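PDB 7A9X: RNA-binding protein RMD9, mitochondrial from Saccharomyces cerevisiae S288C, which binds a dodecameric sequence motif in the 3'-untranslated regions of mitochondrial mRNAs and takes part in the processing or stability of these transcripts. Local coordinates for residues A[190-195]-A[205-209]; A[318-323]-A[347-351]; A[489-493]-A[572-576]. All coordinates share one frame. Residues are numbered along the deposited sequence.

Contact 1: residues A[190-195]-A[205-209]; sequences IWEASK and AFQEP
Set residues 190-193 of helix 184-193, running on into 194-195, against the turn that leads from helix 200-205 into helix 209-223. Residues 205-208 form a type I beta turn closed by Glu-208 N to Ala-205 O (3.2 Å), and Glu-208 takes the N-cap position of the next helix. The backbones come nearest at Ser-194 and Phe-206, with CA atoms 6.6 Å apart. Trp-191 is t at chi1 with chi2 near 71°, which swings the indole out so that its NE1 donates to Phe-206 O (2.9 Å, N-H...O angle 133°). Phe-206 is m with chi2 near 83°. One face of its ring receives Ser-194 CB at 3.9 Å from the centroid, a CH-pi contact, while Trp-191 CD1 sits at the ring edge, 4.2 Å from Phe-206 CD2. Ile-190 (m, t) brings CG2 to 4.3 Å from Phe-206 CE2. Gln-207, m at chi1 and chi2, bends its amide back until NE2 lies 3.5 Å from Lys-195 CG. Lys-195, extended beyond its m chi1, salt-bridges Glu-192 (NZ to OE2, 3.0 Å). Phe-206 also packs on Leu-175 of helix 168-180 and Trp-191 on Met-215 of helix 209-223: successive repeats with their linker between, as in a pentatricopeptide-repeat (PPR) alpha-solenoid.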
loop_
_atom_site.group_PDB
_atom_site.type_symbol
_atom_site.label_atom_id
_atom_site.label_comp_id
_atom_site.label_asym_id
_atom_site.label_seq_id
_atom_site.Cartn_x
_atom_site.Cartn_y
_atom_site.Cartn_z
ATOM N N ILE A 190 20.203 12.720 -6.578
ATOM C CA ILE A 190 20.161 12.766 -8.038
ATOM C C ILE A 190 19.957 14.195 -8.523
ATOM O O ILE A 190 20.607 14.644 -9.476
ATOM C CB ILE A 190 19.063 11.829 -8.573
ATOM C CG1 ILE A 190 19.413 10.371 -8.277
ATOM C CG2 ILE A 190 18.852 12.038 -10.067
ATOM C CD1 ILE A 190 18.356 9.389 -8.751
ATOM N N TRP A 191 19.058 14.935 -7.872
ATOM C CA TRP A 191 18.765 16.297 -8.304
ATOM C C TRP A 191 19.977 17.200 -8.120
ATOM O O TRP A 191 20.361 17.936 -9.037
ATOM C CB TRP A 191 17.557 16.839 -7.537
ATOM C CG TRP A 191 17.262 18.285 -7.808
ATOM C CD1 TRP A 191 16.754 18.821 -8.958
ATOM C CD2 TRP A 191 17.446 19.381 -6.903
ATOM N NE1 TRP A 191 16.617 20.183 -8.825
ATOM C CE2 TRP A 191 17.035 20.551 -7.574
ATOM C CE3 TRP A 191 17.921 19.486 -5.592
ATOM C CZ2 TRP A 191 17.087 21.811 -6.976
ATOM C CZ3 TRP A 191 17.971 20.736 -5.001
ATOM C CH2 TRP A 191 17.557 21.881 -5.692
ATOM N N GLU A 192 20.603 17.150 -6.943
ATOM C CA GLU A 192 21.735 18.027 -6.684
ATOM C C GLU A 192 22.986 17.571 -7.424
ATOM O O GLU A 192 23.865 18.394 -7.707
ATOM C CB GLU A 192 21.996 18.114 -5.179
ATOM C CG GLU A 192 22.300 19.526 -4.699
ATOM C CD GLU A 192 21.492 19.917 -3.478
ATOM O OE1 GLU A 192 21.050 19.013 -2.736
ATOM O OE2 GLU A 192 21.288 21.131 -3.264
ATOM N N ALA A 193 23.090 16.280 -7.749
ATOM C CA ALA A 193 24.202 15.832 -8.578
ATOM C C ALA A 193 24.039 16.274 -10.025
ATOM O O ALA A 193 25.032 16.340 -10.758
ATOM C CB ALA A 193 24.350 14.314 -8.505
ATOM N N SER A 194 22.810 16.579 -10.450
ATOM C CA SER A 194 22.591 17.093 -11.795
ATOM C C SER A 194 23.171 18.488 -11.976
ATOM O O SER A 194 23.389 18.910 -13.115
ATOM C CB SER A 194 21.097 17.107 -12.118
ATOM O OG SER A 194 20.413 18.012 -11.269
ATOM N N LYS A 195 23.418 19.215 -10.882
ATOM C CA LYS A 195 24.021 20.538 -10.998
ATOM C C LYS A 195 25.422 20.453 -11.590
ATOM O O LYS A 195 25.795 21.265 -12.446
ATOM C CB LYS A 195 24.057 21.221 -9.629
ATOM C CG LYS A 195 22.695 21.438 -8.988
ATOM C CD LYS A 195 22.843 22.089 -7.621
ATOM C CE LYS A 195 21.491 22.329 -6.975
ATOM N NZ LYS A 195 21.630 22.904 -5.611
ATOM N N ALA A 205 17.836 21.263 -17.384
ATOM C CA ALA A 205 16.510 20.657 -17.329
ATOM C C ALA A 205 16.111 20.334 -15.897
ATOM O O ALA A 205 14.946 20.502 -15.518
ATOM C CB ALA A 205 16.471 19.399 -18.197
ATOM N N PHE A 206 17.065 19.878 -15.082
ATOM C CA PHE A 206 16.785 19.571 -13.684
ATOM C C PHE A 206 16.553 20.815 -12.836
ATOM O O PHE A 206 16.145 20.684 -11.677
ATOM C CB PHE A 206 17.927 18.750 -13.081
ATOM C CG PHE A 206 17.825 17.271 -13.344
ATOM C CD1 PHE A 206 18.282 16.729 -14.536
ATOM C CD2 PHE A 206 17.285 16.419 -12.391
ATOM C CE1 PHE A 206 18.193 15.369 -14.776
ATOM C CE2 PHE A 206 17.193 15.057 -12.626
ATOM C CZ PHE A 206 17.647 14.531 -13.819
ATOM N N GLN A 207 16.801 22.007 -13.375
ATOM C CA GLN A 207 16.560 23.256 -12.666
ATOM C C GLN A 207 15.319 23.981 -13.166
ATOM O O GLN A 207 15.036 25.093 -12.708
ATOM C CB GLN A 207 17.783 24.169 -12.774
ATOM C CG GLN A 207 19.042 23.566 -12.176
ATOM C CD GLN A 207 18.894 23.268 -10.697
ATOM O OE1 GLN A 207 18.235 24.008 -9.966
ATOM N NE2 GLN A 207 19.503 22.175 -10.250
ATOM N N GLU A 208 14.579 23.381 -14.093
ATOM C CA GLU A 208 13.362 23.990 -14.600
ATOM C C GLU A 208 12.313 24.096 -13.491
ATOM O O GLU A 208 12.331 23.314 -12.535
ATOM C CB GLU A 208 12.812 23.177 -15.770
ATOM C CG GLU A 208 13.690 23.225 -17.014
ATOM C CD GLU A 208 13.138 22.396 -18.154
ATOM O OE1 GLU A 208 13.931 21.997 -19.035
ATOM O OE2 GLU A 208 11.913 22.143 -18.172
ATOM N N PRO A 209 11.391 25.061 -13.597
ATOM C CA PRO A 209 10.426 25.282 -12.503
ATOM C C PRO A 209 9.615 24.055 -12.119
ATOM O O PRO A 209 9.349 23.853 -10.926
ATOM C CB PRO A 209 9.530 26.398 -13.059
ATOM C CG PRO A 209 10.411 27.144 -13.998
ATOM C CD PRO A 209 11.313 26.115 -14.624
#

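Contact 2: residues A[318-323]-A[347-351]; sequences LQVSTV and AVKFY. With nucleotides of chain B.
The start of helix 320-334 meets the last turn of helix 337-351, nearest at Val-323 and Ala-347, whose CA atoms are 7.8 Å apart. Leu-318 (phi/psi -87/77) and Gln-319 (-60/121) are not yet helical; Gln-319 is the N-cap, its O accepting from Val-323 N at 3.0 Å and its NE2 donating to Thr-322 OG1 at 3.0 Å. Leu-318 (t, p) is the main bump. It fills a hollow between Ala-347, Phe-350 and Tyr-351: CD2 lies 4.2 Å from Ala-347 CB, and CB lies 3.5 Å from Phe-350 CE2 and 3.8 Å from Tyr-351 CE1. The small Ala-347 also admits Val-323, CG1 to CB 4.1 Å. Here the two antiparallel helices of the presumed fifth pentatricopeptide repeat, with Leu-318 just ahead of it, pack together away from their connecting turn. Tyr-351 (m, chi2 -39°) is the return bump: its hydroxyl pushes in among Leu-318, Val-320 and Val-323, with OH 3.4 Å from Val-320 CA and 3.7 Å from Val-323 CG2, and donates a very short hydrogen bond to Leu-318 O (2.4 Å). Adenine A7 of chain B comes up beside this junction, its C2 3.3 Å from Leu-318 O and 3.9 Å from Tyr-351 CE1. Its sugar rests on the helix start, O4' 3.2 Å from Gln-319 CG and O3' 3.2 Å from Val-320 CG1, while C8 of chain B places OP2 3.3 Å from Ser-321 CB.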
loop_
_atom_site.group_PDB
_atom_site.type_symbol
_atom_site.label_atom_id
_atom_site.label_comp_id
_atom_site.label_asym_id
_atom_site.label_seq_id
_atom_site.Cartn_x
_atom_site.Cartn_y
_atom_site.Cartn_z
ATOM N N LEU A 318 -11.560 10.445 -4.163
ATOM C CA LEU A 318 -11.402 10.435 -2.711
ATOM C C LEU A 318 -10.339 9.391 -2.385
ATOM O O LEU A 318 -10.627 8.267 -1.971
ATOM C CB LEU A 318 -12.728 10.140 -2.023
ATOM C CG LEU A 318 -12.758 10.371 -0.511
ATOM C CD1 LEU A 318 -12.580 11.848 -0.189
ATOM C CD2 LEU A 318 -14.037 9.834 0.108
ATOM N N GLN A 319 -9.082 9.777 -2.612
ATOM C CA GLN A 319 -7.955 8.862 -2.461
ATOM C C GLN A 319 -7.898 8.334 -1.035
ATOM O O GLN A 319 -7.787 9.114 -0.082
ATOM C CB GLN A 319 -6.654 9.574 -2.828
ATOM C CG GLN A 319 -5.509 8.648 -3.206
ATOM C CD GLN A 319 -4.214 9.395 -3.492
ATOM O OE1 GLN A 319 -3.522 9.106 -4.468
ATOM N NE2 GLN A 319 -3.878 10.351 -2.633
ATOM N N VAL A 320 -7.977 7.008 -0.887
ATOM C CA VAL A 320 -8.135 6.427 0.443
ATOM C C VAL A 320 -6.915 6.706 1.314
ATOM O O VAL A 320 -7.045 6.872 2.532
ATOM C CB VAL A 320 -8.444 4.919 0.347
ATOM C CG1 VAL A 320 -7.210 4.120 -0.048
ATOM C CG2 VAL A 320 -9.015 4.411 1.665
ATOM N N SER A 321 -5.720 6.781 0.718
ATOM C CA SER A 321 -4.539 7.162 1.486
ATOM C C SER A 321 -4.717 8.542 2.106
ATOM O O SER A 321 -4.327 8.772 3.256
ATOM C CB SER A 321 -3.298 7.128 0.596
ATOM O OG SER A 321 -3.468 7.943 -0.553
ATOM N N THR A 322 -5.315 9.468 1.354
ATOM C CA THR A 322 -5.616 10.793 1.882
ATOM C C THR A 322 -6.653 10.722 2.996
ATOM O O THR A 322 -6.541 11.428 4.007
ATOM C CB THR A 322 -6.106 11.695 0.751
ATOM O OG1 THR A 322 -5.140 11.702 -0.307
ATOM C CG2 THR A 322 -6.320 13.107 1.251
ATOM N N VAL A 323 -7.671 9.876 2.829
ATOM C CA VAL A 323 -8.697 9.733 3.858
ATOM C C VAL A 323 -8.111 9.098 5.114
ATOM O O VAL A 323 -8.388 9.544 6.236
ATOM C CB VAL A 323 -9.886 8.925 3.309
ATOM C CG1 VAL A 323 -10.973 8.793 4.358
ATOM C CG2 VAL A 323 -10.429 9.587 2.059
ATOM N N ALA A 347 -17.132 8.640 3.956
ATOM C CA ALA A 347 -16.258 8.004 2.975
ATOM C C ALA A 347 -16.873 6.714 2.441
ATOM O O ALA A 347 -16.800 6.438 1.238
ATOM C CB ALA A 347 -14.887 7.734 3.591
ATOM N N VAL A 348 -17.490 5.919 3.319
ATOM C CA VAL A 348 -18.111 4.669 2.889
ATOM C C VAL A 348 -19.266 4.944 1.934
ATOM O O VAL A 348 -19.428 4.253 0.920
ATOM C CB VAL A 348 -18.563 3.850 4.111
ATOM C CG1 VAL A 348 -19.457 2.697 3.682
ATOM C CG2 VAL A 348 -17.355 3.327 4.870
ATOM N N LYS A 349 -20.086 5.955 2.235
ATOM C CA LYS A 349 -21.183 6.294 1.335
ATOM C C LYS A 349 -20.672 6.846 0.010
ATOM O O LYS A 349 -21.269 6.581 -1.039
ATOM C CB LYS A 349 -22.127 7.298 1.999
ATOM C CG LYS A 349 -23.078 6.674 3.002
ATOM C CD LYS A 349 -24.079 7.689 3.532
ATOM C CE LYS A 349 -25.109 7.021 4.430
ATOM N NZ LYS A 349 -26.099 7.994 4.968
ATOM N N PHE A 350 -19.576 7.609 0.036
ATOM C CA PHE A 350 -19.004 8.120 -1.204
ATOM C C PHE A 350 -18.497 6.986 -2.085
ATOM O O PHE A 350 -18.751 6.971 -3.295
ATOM C CB PHE A 350 -17.873 9.104 -0.896
ATOM C CG PHE A 350 -17.303 9.777 -2.115
ATOM C CD1 PHE A 350 -17.839 10.972 -2.573
ATOM C CD2 PHE A 350 -16.232 9.219 -2.799
ATOM C CE1 PHE A 350 -17.316 11.599 -3.692
ATOM C CE2 PHE A 350 -15.706 9.837 -3.920
ATOM C CZ PHE A 350 -16.247 11.029 -4.368
ATOM N N TYR A 351 -17.779 6.029 -1.497
ATOM C CA TYR A 351 -17.230 4.929 -2.281
ATOM C C TYR A 351 -18.339 4.033 -2.820
ATOM O O TYR A 351 -18.434 3.804 -4.032
ATOM C CB TYR A 351 -16.244 4.123 -1.435
ATOM C CG TYR A 351 -14.958 4.854 -1.110
ATOM C CD1 TYR A 351 -14.342 5.673 -2.048
ATOM C CD2 TYR A 351 -14.363 4.724 0.137
ATOM C CE1 TYR A 351 -13.168 6.339 -1.751
ATOM C CE2 TYR A 351 -13.191 5.387 0.444
ATOM C CZ TYR A 351 -12.598 6.192 -0.503
ATOM O OH TYR A 351 -11.429 6.850 -0.198
ATOM P P A B 7 -1.598 5.226 -5.822
ATOM O OP1 A B 7 -0.659 6.249 -5.298
ATOM O OP2 A B 7 -1.055 3.979 -6.424
ATOM O "O5'" A B 7 -2.599 4.803 -4.660
ATOM C "C5'" A B 7 -2.696 5.539 -3.444
ATOM C "C4'" A B 7 -3.797 4.998 -2.561
ATOM O "O4'" A B 7 -5.075 5.506 -3.027
ATOM C "C3'" A B 7 -3.929 3.476 -2.557
ATOM O "O3'" A B 7 -4.456 3.052 -1.301
ATOM C "C2'" A B 7 -4.977 3.242 -3.638
ATOM O "O2'" A B 7 -5.648 2.004 -3.555
ATOM C "C1'" A B 7 -5.911 4.424 -3.406
ATOM N N9 A B 7 -6.666 4.829 -4.593
ATOM C C8 A B 7 -6.219 4.867 -5.890
ATOM N N7 A B 7 -7.127 5.273 -6.744
ATOM C C5 A B 7 -8.245 5.515 -5.955
ATOM C C6 A B 7 -9.540 5.967 -6.262
ATOM N N6 A B 7 -9.951 6.268 -7.495
ATOM N N1 A B 7 -10.414 6.102 -5.240
ATOM C C2 A B 7 -10.006 5.802 -4.001
ATOM N N3 A B 7 -8.817 5.369 -3.589
ATOM C C4 A B 7 -7.973 5.245 -4.627
ATOM P P A B 6 -0.936 11.068 -8.431
ATOM O OP1 A B 6 -0.649 11.196 -6.979
ATOM O OP2 A B 6 0.192 11.023 -9.396
ATOM O "O5'" A B 6 -1.808 9.760 -8.684
ATOM C "C5'" A B 6 -2.978 9.479 -7.922
ATOM C "C4'" A B 6 -3.290 8.001 -7.922
ATOM O "O4'" A B 6 -3.723 7.608 -9.254
ATOM C "C3'" A B 6 -2.102 7.105 -7.581
ATOM O "O3'" A B 6 -2.553 5.936 -6.903
ATOM C "C2'" A B 6 -1.564 6.726 -8.957
ATOM O "O2'" A B 6 -0.808 5.535 -9.002
ATOM C "C1'" A B 6 -2.849 6.619 -9.771
ATOM N N9 A B 6 -2.631 6.888 -11.190
ATOM C C8 A B 6 -2.291 8.091 -11.756
ATOM N N7 A B 6 -2.140 8.034 -13.054
ATOM C C5 A B 6 -2.388 6.704 -13.357
ATOM C C6 A B 6 -2.385 6.004 -14.571
ATOM N N6 A B 6 -2.112 6.578 -15.744
ATOM N N1 A B 6 -2.674 4.686 -14.535
ATOM C C2 A B 6 -2.947 4.117 -13.354
ATOM N N3 A B 6 -2.981 4.671 -12.145
ATOM C C4 A B 6 -2.691 5.983 -12.219
ATOM P P C B 8 -3.472 2.618 -0.106
ATOM O OP1 C B 8 -4.191 1.620 0.724
ATOM O OP2 C B 8 -2.924 3.843 0.531
ATOM O "O5'" C B 8 -2.258 1.909 -0.855
ATOM C "C5'" C B 8 -2.350 0.564 -1.309
ATOM C "C4'" C B 8 -1.030 -0.148 -1.150
ATOM O "O4'" C B 8 -0.072 0.380 -2.112
ATOM C "C3'" C B 8 -0.384 -0.004 0.231
ATOM O "O3'" C B 8 0.185 -1.243 0.651
ATOM C "C2'" C B 8 0.721 1.024 -0.002
ATOM O "O2'" C B 8 1.820 0.918 0.876
ATOM C "C1'" C B 8 1.121 0.735 -1.444
ATOM N N1 C B 8 1.723 1.897 -2.115
ATOM C C2 C B 8 3.005 1.792 -2.665
ATOM O O2 C B 8 3.605 0.709 -2.614
ATOM N N3 C B 8 3.557 2.877 -3.256
ATOM C C4 C B 8 2.891 4.031 -3.298
ATOM N N4 C B 8 3.478 5.072 -3.895
ATOM C C5 C B 8 1.591 4.168 -2.734
ATOM C C6 C B 8 1.054 3.089 -2.152
#

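Contact 3: residues A[489-493]-A[572-576]; sequences VVWSQ and YPILN
Take residues 489-493 as the first turn and a bit of helix 489-502, with Gln-493 N bonded to Val-489 O at 2.8 Å, and bring the segment following helix 566-571 against it. CA atoms pair as Val-489 with Leu-575 (7.1 Å) and Gln-493 with Ile-574 (6.0 Å). Tyr-572 (-127/89, chi1 m) lays one ring face over Val-490 CG2, 4.0 Å from the centroid in a CH-pi contact; its CB is 3.7 Å from Val-489 CG1, and Tyr-572 also packs on a uracil base of the RNA. Pro-573 opens a 3-10 turn. Ile-574, t at both chi angles, reaches Ser-492, CD1 to CB 4.0 Å, and its N donates to Gln-493 OE1 at 3.0 Å. Leu-575 (t, p) sends CD1 to 3.9 Å from Val-489 CG2. Gln-493 NE2 bonds Asp-497, so both ends of the amide are used: OE1 takes the one directed hydrogen bond across a largely apolar interface, consistent with fixing how the segments sit, while Tyr-572 joins protein packing to RNA.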
loop_
_atom_site.group_PDB
_atom_site.type_symbol
_atom_site.label_atom_id
_atom_site.label_comp_id
_atom_site.label_asym_id
_atom_site.label_seq_id
_atom_site.Cartn_x
_atom_site.Cartn_y
_atom_site.Cartn_z
ATOM N N VAL A 489 1.914 -21.688 20.056
ATOM C CA VAL A 489 3.173 -21.324 20.704
ATOM C C VAL A 489 3.067 -19.958 21.371
ATOM O O VAL A 489 3.485 -19.778 22.522
ATOM C CB VAL A 489 4.322 -21.355 19.681
ATOM C CG1 VAL A 489 5.651 -21.012 20.348
ATOM C CG2 VAL A 489 4.385 -22.710 19.009
ATOM N N VAL A 490 2.519 -18.974 20.655
ATOM C CA VAL A 490 2.435 -17.620 21.194
ATOM C C VAL A 490 1.517 -17.586 22.408
ATOM O O VAL A 490 1.813 -16.924 23.410
ATOM C CB VAL A 490 1.976 -16.639 20.098
ATOM C CG1 VAL A 490 1.994 -15.214 20.620
ATOM C CG2 VAL A 490 2.867 -16.770 18.877
ATOM N N TRP A 491 0.395 -18.308 22.346
ATOM C CA TRP A 491 -0.497 -18.389 23.499
ATOM C C TRP A 491 0.195 -19.051 24.684
ATOM O O TRP A 491 0.073 -18.581 25.821
ATOM C CB TRP A 491 -1.772 -19.146 23.122
ATOM C CG TRP A 491 -2.735 -19.343 24.264
ATOM C CD1 TRP A 491 -3.771 -18.523 24.618
ATOM C CD2 TRP A 491 -2.751 -20.433 25.191
ATOM N NE1 TRP A 491 -4.426 -19.036 25.711
ATOM C CE2 TRP A 491 -3.820 -20.207 26.083
ATOM C CE3 TRP A 491 -1.964 -21.576 25.358
ATOM C CZ2 TRP A 491 -4.120 -21.084 27.125
ATOM C CZ3 TRP A 491 -2.264 -22.445 26.390
ATOM C CH2 TRP A 491 -3.333 -22.194 27.261
ATOM N N SER A 492 0.933 -20.138 24.439
ATOM C CA SER A 492 1.642 -20.809 25.523
ATOM C C SER A 492 2.736 -19.919 26.099
ATOM O O SER A 492 2.869 -19.804 27.323
ATOM C CB SER A 492 2.229 -22.131 25.030
ATOM O OG SER A 492 1.226 -22.960 24.466
ATOM N N GLN A 493 3.533 -19.285 25.235
ATOM C CA GLN A 493 4.529 -18.337 25.717
ATOM C C GLN A 493 3.881 -17.192 26.484
ATOM O O GLN A 493 4.436 -16.724 27.485
ATOM C CB GLN A 493 5.352 -17.795 24.546
ATOM C CG GLN A 493 6.476 -16.844 24.949
ATOM C CD GLN A 493 7.609 -17.546 25.678
ATOM O OE1 GLN A 493 8.094 -18.587 25.237
ATOM N NE2 GLN A 493 8.035 -16.978 26.802
ATOM N N TYR A 572 10.351 -17.338 20.671
ATOM C CA TYR A 572 9.470 -17.922 21.680
ATOM C C TYR A 572 10.214 -19.089 22.317
ATOM O O TYR A 572 10.109 -20.234 21.857
ATOM C CB TYR A 572 8.141 -18.354 21.066
ATOM C CG TYR A 572 7.372 -17.208 20.446
ATOM C CD1 TYR A 572 6.501 -16.438 21.209
ATOM C CD2 TYR A 572 7.525 -16.887 19.100
ATOM C CE1 TYR A 572 5.801 -15.387 20.649
ATOM C CE2 TYR A 572 6.830 -15.836 18.531
ATOM C CZ TYR A 572 5.970 -15.090 19.310
ATOM O OH TYR A 572 5.273 -14.043 18.748
ATOM N N PRO A 573 10.982 -18.829 23.382
ATOM C CA PRO A 573 11.875 -19.867 23.925
ATOM C C PRO A 573 11.157 -21.064 24.530
ATOM O O PRO A 573 11.815 -22.079 24.794
ATOM C CB PRO A 573 12.680 -19.110 24.992
ATOM C CG PRO A 573 12.548 -17.660 24.626
ATOM C CD PRO A 573 11.172 -17.531 24.048
ATOM N N ILE A 574 9.842 -20.990 24.759
ATOM C CA ILE A 574 9.126 -22.146 25.287
ATOM C C ILE A 574 9.124 -23.294 24.284
ATOM O O ILE A 574 8.841 -24.440 24.651
ATOM C CB ILE A 574 7.690 -21.758 25.694
ATOM C CG1 ILE A 574 7.068 -22.841 26.579
ATOM C CG2 ILE A 574 6.832 -21.502 24.463
ATOM C CD1 ILE A 574 5.656 -22.536 27.024
ATOM N N LEU A 575 9.451 -23.018 23.021
ATOM C CA LEU A 575 9.562 -24.080 22.032
ATOM C C LEU A 575 10.831 -24.905 22.220
ATOM O O LEU A 575 10.879 -26.056 21.771
ATOM C CB LEU A 575 9.522 -23.479 20.625
ATOM C CG LEU A 575 8.937 -24.337 19.503
ATOM C CD1 LEU A 575 7.545 -24.812 19.873
ATOM C CD2 LEU A 575 8.902 -23.550 18.205
ATOM N N ASN A 576 11.852 -24.348 22.880
ATOM C CA ASN A 576 13.109 -25.072 23.053
ATOM C C ASN A 576 12.944 -26.300 23.939
ATOM O O ASN A 576 13.667 -27.286 23.764
ATOM C CB ASN A 576 14.178 -24.146 23.637
ATOM C CG ASN A 576 14.802 -23.239 22.596
ATOM O OD1 ASN A 576 15.090 -23.666 21.477
ATOM N ND2 ASN A 576 15.013 -21.980 22.958
#

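In the fold
From the N terminus the chain first meets contact 1, which closes a short excursion of nine residues around helix 200-205 and ties the end of the first assigned repeat to the linker just before the second. Contact 2 follows; it spans 23 intervening residues and closes the helical hairpin 320-351, joining the two helices of a single repeat. Contact 3 spans the most sequence, 78 intervening residues, part of them unmodelled, and joins helix 489-502 to the segment after helix 566-571, beyond the last repeat. None nests in or crosses another. Contacts 1 and 3 have centres about 54 Å apart, on opposite sides of the chain's centre; that of contact 2 is about 35 and 41 Å from them.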